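Local coordinates for muconolactone isomerase-like protein (PDB 1VDH), which catalyses the peroxide-dependent oxidative decarboxylation of Fe-coproporphyrin III to heme b, the last step of coproporphyrin-dependent heme biosynthesis, at residues 40-51 and 89-98. Numbering follows the deposited sequence.
Sequences AWEELKGLVREW and AEARLSRSAF
Two helices of the dimeric alpha+beta barrel fold pack side by side here: residues 40-51 of helix 34-56 run antiparallel to residues 89-95 of helix 83-95, the axes of these segments 10.7 Å apart at closest approach and 172° between directions. Leu47 forks onto Arg92 and Leu93: CD2 sits 3.7 Å from Leu93 CA, while CD1 touches Arg92 CB and lies over the centre of one guanidinium face. Bent at chi2 and chi3, Arg92 folds back across that methyl to reach Glu50. Arg92 NH2 donates to Glu50 OE1 at 3.0 Å, nearly in the guanidinium plane and on the syn side of the carboxylate; the second bond of this salt bridge, NH1 to OE2, is weak, and the two planes are turned 50° apart. An alanine in place of Glu50 would probably leave the Arg92 guanidinium without its charged mate and freer to swing off Leu47. In this ferredoxin-like half of the chain both helices pack on the antiparallel sheet, where Trp51, Ala89, Leu93 and Phe98 touch strand 74-80. Trp51 NE1 meets Ala89 CB obliquely. Leu44 sends CD1 to Leu93 CD1 and CD2 over the face of the Phe98 ring, a CH-pi contact 4.1 Å from the centroid; Trp29 meets the same ring edge-to-face. The extended Glu43 accepts at OE2 from Ala97 N (2.8 Å, 170°), in the turn after helix 83-95, and one water ties OE2 to Ala40 O and Phe98 N. A second water joins Glu43 OE1 to Arg95 O, while Ala40 CB rests 4.1 Å from Ala97 CB.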
loop_
_atom_site.group_PDB
_atom_site.type_symbol
_atom_site.label_atom_id
_atom_site.label_comp_id
_atom_site.label_asym_id
_atom_site.label_seq_id
_atom_site.Cartn_x
_atom_site.Cartn_y
_atom_site.Cartn_z
ATOM N N ALA A 40 -27.774 16.243 -15.850
ATOM C CA ALA A 40 -27.221 15.395 -14.797
ATOM C C ALA A 40 -27.723 15.885 -13.444
ATOM O O ALA A 40 -28.080 15.089 -12.578
ATOM C CB ALA A 40 -25.701 15.423 -14.841
ATOM N N TRP A 41 -27.771 17.205 -13.287
ATOM C CA TRP A 41 -28.238 17.834 -12.059
ATOM C C TRP A 41 -29.696 17.487 -11.766
ATOM O O TRP A 41 -30.036 17.110 -10.643
ATOM C CB TRP A 41 -28.070 19.353 -12.157
ATOM C CG TRP A 41 -28.642 20.114 -10.999
ATOM C CD1 TRP A 41 -29.547 21.135 -11.058
ATOM C CD2 TRP A 41 -28.348 19.916 -9.610
ATOM N NE1 TRP A 41 -29.834 21.587 -9.791
ATOM C CE2 TRP A 41 -29.111 20.856 -8.884
ATOM C CE3 TRP A 41 -27.514 19.034 -8.908
ATOM C CZ2 TRP A 41 -29.068 20.941 -7.489
ATOM C CZ3 TRP A 41 -27.472 19.118 -7.519
ATOM C CH2 TRP A 41 -28.245 20.067 -6.826
ATOM N N GLU A 42 -30.555 17.616 -12.777
ATOM C CA GLU A 42 -31.976 17.316 -12.615
ATOM C C GLU A 42 -32.192 15.868 -12.201
ATOM O O GLU A 42 -32.995 15.581 -11.313
ATOM C CB GLU A 42 -32.750 17.623 -13.902
ATOM C CG GLU A 42 -32.837 19.109 -14.245
ATOM C CD GLU A 42 -33.505 19.938 -13.156
ATOM O OE1 GLU A 42 -33.060 21.082 -12.922
ATOM O OE2 GLU A 42 -34.474 19.452 -12.531
ATOM N N GLU A 43 -31.467 14.958 -12.843
ATOM C CA GLU A 43 -31.572 13.541 -12.521
ATOM C C GLU A 43 -31.076 13.267 -11.098
ATOM O O GLU A 43 -31.647 12.444 -10.388
ATOM C CB GLU A 43 -30.768 12.707 -13.516
ATOM C CG GLU A 43 -30.856 11.208 -13.266
ATOM C CD GLU A 43 -29.927 10.409 -14.156
ATOM O OE1 GLU A 43 -30.348 9.342 -14.647
ATOM O OE2 GLU A 43 -28.774 10.842 -14.363
ATOM N N LEU A 44 -30.003 13.946 -10.692
ATOM C CA LEU A 44 -29.456 13.761 -9.343
ATOM C C LEU A 44 -30.470 14.204 -8.292
ATOM O O LEU A 44 -30.669 13.517 -7.288
ATOM C CB LEU A 44 -28.144 14.533 -9.174
ATOM C CG LEU A 44 -27.441 14.377 -7.818
ATOM C CD1 LEU A 44 -27.111 12.905 -7.558
ATOM C CD2 LEU A 44 -26.180 15.219 -7.798
ATOM N N LYS A 45 -31.128 15.337 -8.535
ATOM C CA LYS A 45 -32.139 15.847 -7.611
ATOM C C LYS A 45 -33.263 14.833 -7.444
ATOM O O LYS A 45 -33.770 14.635 -6.341
ATOM C CB LYS A 45 -32.717 17.181 -8.098
ATOM C CG LYS A 45 -31.795 18.373 -7.896
ATOM C CD LYS A 45 -32.540 19.693 -8.076
ATOM C CE LYS A 45 -33.089 19.848 -9.484
ATOM N NZ LYS A 45 -33.782 21.158 -9.668
ATOM N N GLY A 46 -33.643 14.187 -8.545
ATOM C CA GLY A 46 -34.692 13.181 -8.496
ATOM C C GLY A 46 -34.302 12.031 -7.582
ATOM O O GLY A 46 -35.120 11.540 -6.806
ATOM N N LEU A 47 -33.044 11.603 -7.669
ATOM C CA LEU A 47 -32.548 10.517 -6.829
ATOM C C LEU A 47 -32.533 10.925 -5.350
ATOM O O LEU A 47 -33.027 10.188 -4.491
ATOM C CB LEU A 47 -31.142 10.099 -7.273
ATOM C CG LEU A 47 -30.452 9.024 -6.428
ATOM C CD1 LEU A 47 -31.314 7.762 -6.345
ATOM C CD2 LEU A 47 -29.090 8.717 -7.018
ATOM N N VAL A 48 -31.970 12.099 -5.069
ATOM C CA VAL A 48 -31.880 12.627 -3.707
ATOM C C VAL A 48 -33.275 12.852 -3.120
ATOM O O VAL A 48 -33.477 12.736 -1.911
ATOM C CB VAL A 48 -31.063 13.941 -3.672
ATOM C CG1 VAL A 48 -31.050 14.533 -2.261
ATOM C CG2 VAL A 48 -29.635 13.674 -4.133
ATOM N N ARG A 49 -34.235 13.159 -3.988
ATOM C CA ARG A 49 -35.616 13.370 -3.568
ATOM C C ARG A 49 -36.179 12.055 -3.027
ATOM O O ARG A 49 -36.906 12.048 -2.036
ATOM C CB ARG A 49 -36.454 13.881 -4.744
ATOM C CG ARG A 49 -37.900 14.193 -4.402
ATOM C CD ARG A 49 -38.557 15.023 -5.500
ATOM N NE ARG A 49 -38.619 14.317 -6.779
ATOM C CZ ARG A 49 -38.192 14.813 -7.939
ATOM N NH1 ARG A 49 -38.300 14.089 -9.046
ATOM N NH2 ARG A 49 -37.639 16.021 -7.994
ATOM N N GLU A 50 -35.816 10.944 -3.667
ATOM C CA GLU A 50 -36.265 9.622 -3.232
ATOM C C GLU A 50 -35.749 9.335 -1.823
ATOM O O GLU A 50 -36.482 8.823 -0.976
ATOM C CB GLU A 50 -35.771 8.537 -4.198
ATOM C CG GLU A 50 -36.403 8.607 -5.587
ATOM C CD GLU A 50 -35.850 7.574 -6.559
ATOM O OE1 GLU A 50 -35.923 7.826 -7.778
ATOM O OE2 GLU A 50 -35.348 6.515 -6.119
ATOM N N TRP A 51 -34.484 9.671 -1.575
ATOM C CA TRP A 51 -33.877 9.458 -0.263
ATOM C C TRP A 51 -34.586 10.346 0.766
ATOM O O TRP A 51 -34.860 9.922 1.889
ATOM C CB TRP A 51 -32.379 9.800 -0.313
ATOM C CG TRP A 51 -31.574 8.958 -1.275
ATOM C CD1 TRP A 51 -31.983 7.820 -1.922
ATOM C CD2 TRP A 51 -30.213 9.175 -1.671
ATOM N NE1 TRP A 51 -30.958 7.318 -2.689
ATOM C CE2 TRP A 51 -29.862 8.128 -2.553
ATOM C CE3 TRP A 51 -29.256 10.153 -1.365
ATOM C CZ2 TRP A 51 -28.590 8.032 -3.134
ATOM C CZ3 TRP A 51 -27.989 10.057 -1.943
ATOM C CH2 TRP A 51 -27.671 9.002 -2.817
ATOM N N ALA A 89 -29.546 2.157 -3.474
ATOM C CA ALA A 89 -29.149 3.565 -3.477
ATOM C C ALA A 89 -27.778 3.733 -4.128
ATOM O O ALA A 89 -27.542 4.670 -4.897
ATOM C CB ALA A 89 -29.129 4.112 -2.045
ATOM N N GLU A 90 -26.894 2.789 -3.825
ATOM C CA GLU A 90 -25.538 2.760 -4.338
ATOM C C GLU A 90 -25.507 2.536 -5.853
ATOM O O GLU A 90 -24.771 3.210 -6.577
ATOM C CB GLU A 90 -24.776 1.654 -3.613
ATOM C CG GLU A 90 -23.378 1.405 -4.090
ATOM C CD GLU A 90 -22.708 0.310 -3.296
ATOM O OE1 GLU A 90 -21.724 0.614 -2.601
ATOM O OE2 GLU A 90 -23.177 -0.848 -3.352
ATOM N N ALA A 91 -26.308 1.584 -6.325
ATOM C CA ALA A 91 -26.375 1.277 -7.751
ATOM C C ALA A 91 -27.015 2.438 -8.514
ATOM O O ALA A 91 -26.547 2.813 -9.584
ATOM C CB ALA A 91 -27.157 -0.010 -7.980
ATOM N N ARG A 92 -28.074 3.009 -7.946
ATOM C CA ARG A 92 -28.772 4.135 -8.566
ATOM C C ARG A 92 -27.844 5.331 -8.765
ATOM O O ARG A 92 -27.874 5.982 -9.810
ATOM C CB ARG A 92 -29.981 4.547 -7.726
ATOM C CG ARG A 92 -31.185 3.620 -7.852
ATOM C CD ARG A 92 -31.787 3.674 -9.251
ATOM N NE ARG A 92 -32.258 5.014 -9.607
ATOM C CZ ARG A 92 -33.385 5.562 -9.157
ATOM N NH1 ARG A 92 -34.172 4.891 -8.326
ATOM N NH2 ARG A 92 -33.732 6.782 -9.544
ATOM N N LEU A 93 -27.017 5.620 -7.761
ATOM C CA LEU A 93 -26.078 6.734 -7.864
ATOM C C LEU A 93 -25.039 6.437 -8.940
ATOM O O LEU A 93 -24.751 7.281 -9.789
ATOM C CB LEU A 93 -25.383 6.985 -6.519
ATOM C CG LEU A 93 -24.339 8.108 -6.468
ATOM C CD1 LEU A 93 -24.945 9.441 -6.911
ATOM C CD2 LEU A 93 -23.774 8.208 -5.063
ATOM N N SER A 94 -24.510 5.217 -8.923
ATOM C CA SER A 94 -23.496 4.817 -9.890
ATOM C C SER A 94 -23.958 4.833 -11.344
ATOM O O SER A 94 -23.152 5.074 -12.242
ATOM C CB SER A 94 -22.913 3.452 -9.523
ATOM O OG SER A 94 -21.993 3.576 -8.448
ATOM N N ARG A 95 -25.243 4.585 -11.585
ATOM C CA ARG A 95 -25.737 4.602 -12.960
ATOM C C ARG A 95 -26.213 5.979 -13.425
ATOM O O ARG A 95 -26.528 6.166 -14.601
ATOM C CB ARG A 95 -26.825 3.545 -13.187
ATOM C CG ARG A 95 -28.089 3.724 -12.391
ATOM C CD ARG A 95 -29.179 2.770 -12.881
ATOM N NE ARG A 95 -28.779 1.365 -12.805
ATOM C CZ ARG A 95 -29.226 0.496 -11.899
ATOM N NH1 ARG A 95 -30.100 0.877 -10.972
ATOM N NH2 ARG A 95 -28.799 -0.761 -11.921
ATOM N N SER A 96 -26.234 6.949 -12.513
ATOM C CA SER A 96 -26.667 8.303 -12.860
ATOM C C SER A 96 -25.656 8.973 -13.791
ATOM O O SER A 96 -24.472 8.627 -13.789
ATOM C CB SER A 96 -26.843 9.154 -11.596
ATOM O OG SER A 96 -25.588 9.497 -11.025
ATOM N N ALA A 97 -26.124 9.936 -14.584
ATOM C CA ALA A 97 -25.255 10.667 -15.500
ATOM C C ALA A 97 -24.191 11.435 -14.716
ATOM O O ALA A 97 -23.048 11.567 -15.163
ATOM C CB ALA A 97 -26.076 11.628 -16.355
ATOM N N PHE A 98 -24.558 11.910 -13.528
ATOM C CA PHE A 98 -23.623 12.653 -12.688
ATOM C C PHE A 98 -22.419 11.789 -12.301
ATOM O O PHE A 98 -21.289 12.277 -12.265
ATOM C CB PHE A 98 -24.320 13.184 -11.429
ATOM C CG PHE A 98 -23.412 13.982 -10.528
ATOM C CD1 PHE A 98 -22.787 15.136 -10.996
ATOM C CD2 PHE A 98 -23.156 13.563 -9.226
ATOM C CE1 PHE A 98 -21.915 15.860 -10.181
ATOM C CE2 PHE A 98 -22.285 14.283 -8.402
ATOM C CZ PHE A 98 -21.663 15.432 -8.883
HETATM O O HOH W 1 -27.433 12.349 -12.604
HETATM O O HOH W 2 -28.637 7.551 -16.074
#